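Local coordinates for ribose-phosphate pyrophosphokinase (Thermus thermophilus, PDB 7PN0), which probably makes phosphoribosyl pyrophosphate by transferring the diphosphate group of ATP to ribose 5-phosphate, supplying a precursor for nucleotide synthesis, at residues Arg83-Pro89 and Ala120-Met126; Glu147-Ala151 and Ala178-Leu183; Val250-Leu256 and Lys276-Leu281. All coordinates share one frame. Residue numbers count along the deposited sequence, not the author numbering.

In the fold
Along the chain the three contacts follow in series: interaction 1 closes before interaction 2 opens, and interaction 2 before interaction 3. Interaction 1 joins two neighbouring strands of the five-stranded parallel sheet in the N-terminal half. Interactions 2 and 3 belong to the other half, built round a seven-stranded mixed sheet; interaction 2 packs helix 147-157 on helix 173-183, and interaction 3 joins the loop before helix 255-261 to the approach to strand 281-284, outermost within this chain. The centres of interactions 1 and 2 lie about 25 Å apart. Interaction 3 is centred about 27 Å from interaction 1 and about 23 Å from interaction 2; none touches another. This division is consistent with the two PRTase-like domains of a PRPP synthetase.

Interaction 1: Arg83-Pro89 and Ala120-Met126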
loop_
_atom_site.group_PDB
_atom_site.type_symbol
_atom_site.label_atom_id
_atom_site.label_comp_id
_atom_site.label_asym_id
_atom_site.label_seq_id
_atom_site.Cartn_x
_atom_site.Cartn_y
_atom_site.Cartn_z
ATOM N N ARG A 83 6.762 17.677 -5.598
ATOM C CA ARG A 83 7.559 16.932 -4.609
ATOM C C ARG A 83 7.397 17.672 -3.297
ATOM O O ARG A 83 7.382 18.942 -3.310
ATOM C CB ARG A 83 9.028 16.789 -4.982
ATOM C CG ARG A 83 9.747 15.818 -4.054
ATOM C CD ARG A 83 11.104 15.424 -4.586
ATOM N NE ARG A 83 11.994 16.573 -4.797
ATOM C CZ ARG A 83 13.243 16.452 -5.242
ATOM N NH1 ARG A 83 13.982 17.520 -5.450
ATOM N NH2 ARG A 83 13.759 15.248 -5.445
ATOM N N VAL A 84 7.288 16.914 -2.214
ATOM C CA VAL A 84 7.204 17.491 -0.844
ATOM C C VAL A 84 8.285 16.878 0.055
ATOM O O VAL A 84 8.313 15.662 0.223
ATOM C CB VAL A 84 5.799 17.309 -0.254
ATOM C CG1 VAL A 84 5.746 17.823 1.170
ATOM C CG2 VAL A 84 4.745 17.986 -1.088
ATOM N N THR A 85 9.158 17.734 0.592
ATOM C CA THR A 85 10.185 17.333 1.571
ATOM C C THR A 85 9.806 17.882 2.943
ATOM O O THR A 85 9.597 19.143 3.061
ATOM C CB THR A 85 11.562 17.839 1.141
ATOM O OG1 THR A 85 11.881 17.306 -0.154
ATOM C CG2 THR A 85 12.615 17.524 2.183
ATOM N N ALA A 86 9.804 17.014 3.949
ATOM C CA ALA A 86 9.709 17.402 5.364
ATOM C C ALA A 86 11.122 17.792 5.792
ATOM O O ALA A 86 11.968 16.924 5.931
ATOM C CB ALA A 86 9.164 16.319 6.249
ATOM N N VAL A 87 11.332 19.076 6.023
ATOM C CA VAL A 87 12.588 19.573 6.635
ATOM C C VAL A 87 12.359 19.630 8.141
ATOM O O VAL A 87 11.604 20.471 8.618
ATOM C CB VAL A 87 13.036 20.912 6.045
ATOM C CG1 VAL A 87 14.343 21.323 6.673
ATOM C CG2 VAL A 87 13.151 20.820 4.526
ATOM N N ILE A 88 12.987 18.719 8.849
ATOM C CA ILE A 88 12.763 18.500 10.300
ATOM C C ILE A 88 14.122 18.676 10.934
ATOM O O ILE A 88 14.853 17.707 11.125
ATOM C CB ILE A 88 12.187 17.097 10.602
ATOM C CG1 ILE A 88 10.918 16.847 9.789
ATOM C CG2 ILE A 88 11.971 16.956 12.094
ATOM C CD1 ILE A 88 10.376 15.432 9.948
ATOM N N PRO A 89 14.501 19.915 11.286
ATOM C CA PRO A 89 15.848 20.155 11.805
ATOM C C PRO A 89 16.090 19.417 13.122
ATOM O O PRO A 89 17.164 18.851 13.263
ATOM C CB PRO A 89 15.931 21.680 11.954
ATOM C CG PRO A 89 14.890 22.182 11.029
ATOM C CD PRO A 89 13.755 21.165 11.058
ATOM N N ALA A 120 4.663 12.916 2.491
ATOM C CA ALA A 120 6.081 13.327 2.406
ATOM C C ALA A 120 6.798 12.441 1.395
ATOM O O ALA A 120 6.708 11.234 1.471
ATOM C CB ALA A 120 6.747 13.262 3.747
ATOM N N ASP A 121 7.611 13.031 0.545
ATOM C CA ASP A 121 8.400 12.261 -0.447
ATOM C C ASP A 121 9.805 12.030 0.085
ATOM O O ASP A 121 10.487 11.139 -0.423
ATOM C CB ASP A 121 8.418 12.989 -1.782
ATOM C CG ASP A 121 7.048 13.119 -2.394
ATOM O OD1 ASP A 121 6.369 12.034 -2.521
ATOM O OD2 ASP A 121 6.728 14.245 -2.882
ATOM N N ARG A 122 10.229 12.831 1.051
ATOM C CA ARG A 122 11.634 12.902 1.473
ATOM C C ARG A 122 11.668 13.577 2.824
ATOM O O ARG A 122 10.750 14.334 3.170
ATOM C CB ARG A 122 12.576 13.779 0.617
ATOM C CG ARG A 122 12.454 13.720 -0.887
ATOM C CD ARG A 122 13.447 14.685 -1.513
ATOM N NE ARG A 122 14.799 14.370 -1.082
ATOM C CZ ARG A 122 15.503 13.315 -1.511
ATOM N NH1 ARG A 122 16.705 13.111 -1.037
ATOM N NH2 ARG A 122 15.039 12.503 -2.457
ATOM N N VAL A 123 12.774 13.384 3.525
ATOM C CA VAL A 123 13.032 14.069 4.812
ATOM C C VAL A 123 14.444 14.636 4.704
ATOM O O VAL A 123 15.297 13.986 4.103
ATOM C CB VAL A 123 12.898 13.143 6.040
ATOM C CG1 VAL A 123 13.351 13.791 7.313
ATOM C CG2 VAL A 123 11.482 12.676 6.214
ATOM N N LEU A 124 14.634 15.793 5.301
ATOM C CA LEU A 124 15.947 16.462 5.508
ATOM C C LEU A 124 16.043 16.762 6.994
ATOM O O LEU A 124 15.143 17.445 7.483
ATOM C CB LEU A 124 16.039 17.753 4.673
ATOM C CG LEU A 124 17.305 18.591 4.900
ATOM C CD1 LEU A 124 18.539 17.761 4.617
ATOM C CD2 LEU A 124 17.253 19.884 4.076
ATOM N N THR A 125 17.067 16.237 7.674
ATOM C CA THR A 125 17.145 16.361 9.140
ATOM C C THR A 125 18.604 16.497 9.536
ATOM O O THR A 125 19.472 16.320 8.701
ATOM C CB THR A 125 16.383 15.223 9.837
ATOM O OG1 THR A 125 16.309 15.449 11.238
ATOM C CG2 THR A 125 16.978 13.849 9.624
ATOM N N MET A 126 18.847 16.676 10.824
ATOM C CA MET A 126 20.231 16.855 11.322
ATOM C C MET A 126 20.353 16.124 12.652
ATOM O O MET A 126 19.425 16.180 13.447
ATOM C CB MET A 126 20.597 18.328 11.471
ATOM C CG MET A 126 21.947 18.561 12.136
ATOM S SD MET A 126 22.366 20.346 12.172
ATOM C CE MET A 126 22.996 20.571 10.520
HETATM O O HOH W 1 12.735 12.424 -4.338
#
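Backbone hydrogen bonding defines this contact. Strands 83-88 and 122-126 run parallel, with 25° between their directions and axes approaching to 4.5 Å. Ala86 N donates to Arg122 O (2.9 Å), Leu124 N to Ala86 O (3.0 Å) and Ile88 N to Leu124 O (2.9 Å), so Ala86 bonds to the residues flanking Val123, as parallel pairing requires. At the N-terminal end Val84 is held twice by Asp121, whose main-chain N donates to Val84 O (2.7 Å) and whose carboxylate OD2 accepts from Val84 N (2.8 Å); at the other end the side-chain Thr125 OG1 donates to Ile88 O (2.7 Å).

Apolar contacts are light and lie on both faces of the sheet. Ala86 CB meets Val123 CG2 at 4.3 Å on one; Val87 CG1 meets Leu124 CD2 at 4.2 Å on the other, where Ile294 of helix 287-299 covers Leu124.

Arg83 NH2 and Arg122 NH2 approach to 4.3 Å, and a water accepts from both (3.2 and 3.0 Å). Arg83 forms salt bridges with Asp51 and with Glu49 of a second subunit; Arg122 forms one with Asp142 and a hydrogen bond with Ser80 of that subunit.

With helix 107-118 linking the strands, this is a beta-alpha-beta crossover in the PRTase-like N-terminal domain.

Interaction 2: Glu147-Ala151 and Ala178-Leu183; sequences EPVIA and ALARRL
This is a buried helix-helix contact beside the mixed sheet: the first turn of helix 147-157 packs against the last part of helix 173-183. Backbone angles are helical (Ala151 -63/-42, Leu179 -61/-46), with Ala151 N bonded to Glu147 O (3.0 Å) and Arg182 N to Ala178 O (3.1 Å). The axes approach to 10.0 Å at a signed crossing angle of -60°, and the nearest CA pair, Ala151 with Leu179, is 6.0 Å apart. Ala151 points its CB toward the partner, 3.9 Å from Leu179 CD1, 4.0 Å from Leu183 CD2 and 3.9 Å from Arg182 CD. Leu179 is t,p and Leu183 m,t, which brings their ends inward. Leu179 and Ile150 both reach Val217 of strand 213-218, and Leu183 touches Leu215, so the pair covers a face of the parallel part of this sheet, in an alpha/beta arrangement of the PRTase-like kind. A salt bridge adds to this packing: Glu147, its CA-to-CB bond toward the partner and its rotamer m,t (chi1 -83°), accepts at OE1 from Arg182 NE (2.8 Å) and NH2 (3.0 Å). Arg182, m,t,t with chi4 -78°, lays one guanidinium face against Pro148, whose CG is 4.0 Å from Arg182 NH1. Its NH2 also bonds to the carbonyl of Thr308.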
loop_
_atom_site.group_PDB
_atom_site.type_symbol
_atom_site.label_atom_id
_atom_site.label_comp_id
_atom_site.label_asym_id
_atom_site.label_seq_id
_atom_site.Cartn_x
_atom_site.Cartn_y
_atom_site.Cartn_z
ATOM N N GLU A 147 28.882 17.919 12.937
ATOM C CA GLU A 147 30.316 17.753 13.284
ATOM C C GLU A 147 31.136 18.970 12.833
ATOM O O GLU A 147 31.885 19.515 13.631
ATOM C CB GLU A 147 30.912 16.494 12.658
ATOM C CG GLU A 147 30.653 15.208 13.439
ATOM C CD GLU A 147 31.406 14.014 12.856
ATOM O OE1 GLU A 147 32.454 14.219 12.208
ATOM O OE2 GLU A 147 30.945 12.886 13.059
ATOM N N PRO A 148 31.108 19.411 11.550
ATOM C CA PRO A 148 31.972 20.516 11.128
ATOM C C PRO A 148 31.640 21.825 11.865
ATOM O O PRO A 148 32.565 22.549 12.229
ATOM C CB PRO A 148 31.737 20.613 9.612
ATOM C CG PRO A 148 31.237 19.222 9.243
ATOM C CD PRO A 148 30.389 18.820 10.418
ATOM N N VAL A 149 30.352 22.104 12.132
ATOM C CA VAL A 149 29.971 23.417 12.714
ATOM C C VAL A 149 30.400 23.412 14.186
ATOM O O VAL A 149 30.870 24.485 14.688
ATOM C CB VAL A 149 28.470 23.723 12.533
ATOM C CG1 VAL A 149 28.030 24.882 13.410
ATOM C CG2 VAL A 149 28.130 24.050 11.075
ATOM N N ILE A 150 30.267 22.277 14.874
ATOM C CA ILE A 150 30.600 22.169 16.337
ATOM C C ILE A 150 32.122 22.238 16.506
ATOM O O ILE A 150 32.605 22.952 17.433
ATOM C CB ILE A 150 29.999 20.889 16.948
ATOM C CG1 ILE A 150 28.478 21.006 17.034
ATOM C CG2 ILE A 150 30.627 20.543 18.300
ATOM C CD1 ILE A 150 27.790 19.820 17.634
ATOM N N ALA A 151 32.867 21.528 15.673
ATOM C CA ALA A 151 34.349 21.562 15.716
ATOM C C ALA A 151 34.848 23.000 15.396
ATOM O O ALA A 151 35.745 23.510 16.096
ATOM C CB ALA A 151 34.895 20.508 14.787
ATOM N N ALA A 178 35.027 11.676 17.177
ATOM C CA ALA A 178 34.957 12.415 15.895
ATOM C C ALA A 178 35.432 13.845 16.129
ATOM O O ALA A 178 36.201 14.330 15.308
ATOM C CB ALA A 178 33.549 12.420 15.333
ATOM N N LEU A 179 34.931 14.497 17.180
ATOM C CA LEU A 179 35.314 15.883 17.554
ATOM C C LEU A 179 36.814 15.919 17.869
ATOM O O LEU A 179 37.522 16.813 17.375
ATOM C CB LEU A 179 34.512 16.332 18.776
ATOM C CG LEU A 179 34.922 17.700 19.301
ATOM C CD1 LEU A 179 34.647 18.785 18.268
ATOM C CD2 LEU A 179 34.206 18.016 20.586
ATOM N N ALA A 180 37.286 14.959 18.651
ATOM C CA ALA A 180 38.708 14.878 19.055
ATOM C C ALA A 180 39.575 14.799 17.803
ATOM O O ALA A 180 40.632 15.483 17.752
ATOM C CB ALA A 180 38.932 13.697 19.972
ATOM N N ARG A 181 39.216 13.946 16.854
ATOM C CA ARG A 181 40.033 13.744 15.636
ATOM C C ARG A 181 40.030 15.052 14.826
ATOM O O ARG A 181 41.093 15.392 14.292
ATOM C CB ARG A 181 39.573 12.510 14.849
ATOM C CG ARG A 181 39.922 11.184 15.531
ATOM C CD ARG A 181 39.613 9.906 14.737
ATOM N NE ARG A 181 38.340 9.999 14.021
ATOM C CZ ARG A 181 37.147 9.580 14.465
ATOM N NH1 ARG A 181 36.080 9.788 13.717
ATOM N NH2 ARG A 181 37.008 8.973 15.637
ATOM N N ARG A 182 38.894 15.753 14.759
ATOM C CA ARG A 182 38.747 17.013 13.980
ATOM C C ARG A 182 39.606 18.136 14.572
ATOM O O ARG A 182 40.151 18.934 13.771
ATOM C CB ARG A 182 37.286 17.457 13.920
ATOM C CG ARG A 182 36.476 16.739 12.859
ATOM C CD ARG A 182 35.007 17.121 12.947
ATOM N NE ARG A 182 34.251 16.362 11.978
ATOM C CZ ARG A 182 34.181 16.614 10.671
ATOM N NH1 ARG A 182 34.831 17.622 10.100
ATOM N NH2 ARG A 182 33.480 15.798 9.919
ATOM N N LEU A 183 39.711 18.210 15.900
ATOM C CA LEU A 183 40.486 19.261 16.622
ATOM C C LEU A 183 41.917 18.825 16.977
ATOM O O LEU A 183 42.614 19.651 17.577
ATOM C CB LEU A 183 39.736 19.609 17.902
ATOM C CG LEU A 183 38.341 20.169 17.685
ATOM C CD1 LEU A 183 37.759 20.665 18.991
ATOM C CD2 LEU A 183 38.380 21.302 16.663
#

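Interaction 3: Val250-Leu256 and Lys276-Leu281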
loop_
_atom_site.group_PDB
_atom_site.type_symbol
_atom_site.label_atom_id
_atom_site.label_comp_id
_atom_site.label_asym_id
_atom_site.label_seq_id
_atom_site.Cartn_x
_atom_site.Cartn_y
_atom_site.Cartn_z
ATOM N N VAL A 250 17.538 22.177 23.160
ATOM C CA VAL A 250 16.094 22.027 23.431
ATOM C C VAL A 250 15.753 22.852 24.700
ATOM O O VAL A 250 14.790 23.645 24.658
ATOM C CB VAL A 250 15.718 20.544 23.525
ATOM C CG1 VAL A 250 14.222 20.407 23.677
ATOM C CG2 VAL A 250 16.252 19.735 22.344
ATOM N N TYR A 251 16.579 22.776 25.740
ATOM C CA TYR A 251 16.583 23.749 26.883
ATOM C C TYR A 251 15.186 23.829 27.517
ATOM O O TYR A 251 14.510 24.881 27.508
ATOM C CB TYR A 251 17.056 25.119 26.396
ATOM C CG TYR A 251 18.456 25.168 25.844
ATOM C CD1 TYR A 251 19.508 24.532 26.473
ATOM C CD2 TYR A 251 18.744 25.919 24.719
ATOM C CE1 TYR A 251 20.815 24.687 26.037
ATOM C CE2 TYR A 251 20.032 26.030 24.237
ATOM C CZ TYR A 251 21.074 25.408 24.887
ATOM O OH TYR A 251 22.349 25.536 24.414
ATOM N N VAL A 252 14.719 22.694 28.032
ATOM C CA VAL A 252 13.391 22.583 28.678
ATOM C C VAL A 252 13.574 22.418 30.197
ATOM O O VAL A 252 14.681 22.055 30.660
ATOM C CB VAL A 252 12.557 21.459 28.037
ATOM C CG1 VAL A 252 12.112 21.859 26.647
ATOM C CG2 VAL A 252 13.304 20.125 28.022
ATOM N N GLY A 253 12.506 22.705 30.943
ATOM C CA GLY A 253 12.430 22.567 32.415
ATOM C C GLY A 253 13.563 23.345 33.087
ATOM O O GLY A 253 13.741 24.530 32.835
ATOM N N PRO A 254 14.425 22.681 33.886
ATOM C CA PRO A 254 15.452 23.384 34.668
ATOM C C PRO A 254 16.745 23.701 33.894
ATOM O O PRO A 254 17.711 24.124 34.522
ATOM C CB PRO A 254 15.755 22.357 35.774
ATOM C CG PRO A 254 15.579 21.017 35.082
ATOM C CD PRO A 254 14.448 21.223 34.085
ATOM N N ALA A 255 16.800 23.448 32.573
ATOM C CA ALA A 255 18.078 23.541 31.821
ATOM C C ALA A 255 18.776 24.899 32.060
ATOM O O ALA A 255 19.988 24.904 32.309
ATOM C CB ALA A 255 17.824 23.306 30.359
ATOM N N LEU A 256 18.072 26.008 31.889
ATOM C CA LEU A 256 18.702 27.361 31.895
ATOM C C LEU A 256 19.261 27.656 33.304
ATOM O O LEU A 256 20.437 28.064 33.404
ATOM C CB LEU A 256 17.670 28.405 31.460
ATOM C CG LEU A 256 17.735 28.811 29.985
ATOM C CD1 LEU A 256 18.918 29.726 29.763
ATOM C CD2 LEU A 256 17.843 27.610 29.064
ATOM N N LYS A 276 17.222 29.990 23.230
ATOM C CA LYS A 276 16.729 30.676 24.434
ATOM C C LYS A 276 17.846 31.620 24.904
ATOM O O LYS A 276 19.030 31.240 24.826
ATOM C CB LYS A 276 16.315 29.633 25.466
ATOM C CG LYS A 276 15.079 28.825 25.061
ATOM C CD LYS A 276 14.359 28.198 26.229
ATOM C CE LYS A 276 13.122 27.437 25.799
ATOM N NZ LYS A 276 13.498 26.174 25.138
ATOM N N GLU A 277 17.439 32.754 25.465
ATOM C CA GLU A 277 18.320 33.807 26.045
ATOM C C GLU A 277 18.995 33.278 27.307
ATOM O O GLU A 277 18.278 32.782 28.197
ATOM C CB GLU A 277 17.473 35.055 26.333
ATOM C CG GLU A 277 17.812 36.223 25.423
ATOM C CD GLU A 277 19.154 36.833 25.807
ATOM O OE1 GLU A 277 19.711 36.438 26.875
ATOM O OE2 GLU A 277 19.646 37.695 25.057
ATOM N N GLY A 278 20.320 33.366 27.383
ATOM C CA GLY A 278 21.078 33.016 28.601
ATOM C C GLY A 278 22.497 33.556 28.517
ATOM O O GLY A 278 23.069 33.589 27.427
ATOM N N PRO A 279 23.081 34.048 29.642
ATOM C CA PRO A 279 24.428 34.615 29.633
ATOM C C PRO A 279 25.482 33.682 29.032
ATOM O O PRO A 279 26.356 34.161 28.359
ATOM C CB PRO A 279 24.743 34.849 31.123
ATOM C CG PRO A 279 23.387 35.052 31.756
ATOM C CD PRO A 279 22.454 34.139 30.980
ATOM N N LYS A 280 25.419 32.385 29.290
ATOM C CA LYS A 280 26.526 31.506 28.822
ATOM C C LYS A 280 26.089 30.720 27.574
ATOM O O LYS A 280 26.867 29.855 27.129
ATOM C CB LYS A 280 26.961 30.605 29.975
ATOM C CG LYS A 280 27.357 31.376 31.229
ATOM C CD LYS A 280 28.050 30.544 32.265
ATOM C CE LYS A 280 27.076 29.760 33.114
ATOM N NZ LYS A 280 27.746 28.699 33.898
ATOM N N LEU A 281 24.920 31.018 27.018
ATOM C CA LEU A 281 24.410 30.277 25.825
ATOM C C LEU A 281 24.938 30.927 24.538
ATOM O O LEU A 281 24.901 32.124 24.436
ATOM C CB LEU A 281 22.885 30.241 25.910
ATOM C CG LEU A 281 22.312 29.511 27.129
ATOM C CD1 LEU A 281 20.807 29.379 26.994
ATOM C CD2 LEU A 281 22.950 28.145 27.313
#
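Loop and turn geometry dominates both segments. Val250-Leu256 is a loop running into helix 255-261, and Lys276-Leu281 is an extended-to-turning stretch that leads into strand 281-284, an outermost strand, within this chain, of the mixed sheet in the C-terminal, PRTase-like half of the enzyme. Tyr251 has positive phi (56/61), and a type II' turn follows from Val252 to Ala255, closed by Ala255 N to Val252 O at 3.2 Å. Gly253 sits in this turn at 55/-122, a positive phi that favours glycine, and an ideal CB there would collide with Pro254 CD. Pro254 holds the N-cap position of the helix. In the other segment a type I turn from Gly278 to Leu281 is closed by Leu281 N to Gly278 O at 3.2 Å. The nearest CA pairs, Leu256 with Gly278 (7.0 Å) and Tyr251 with Lys276 (7.3 Å), are too far apart for paired strands; side chains bridge the gap, some of them to main-chain atoms.

Leu256 points toward the second segment: its CD1 lies 3.4 Å from Leu281 CD1, 3.5 Å from Glu277 O and 4.1 Å from Gly278 CA. An ideal CB on Gly278 would fall 3.0 Å from Leu256 CD1, so the absence of a side chain permits this closeness. Leu281 CD1 lies over one face of the Tyr251 ring, while Leu281 CD2 comes within 4.1 Å of Tyr251 CZ, and both residues rest on Val267 and Ile259. Lys276 stretches back along the first segment, and its NZ donates a hydrogen bond to Tyr251 O at 2.9 Å.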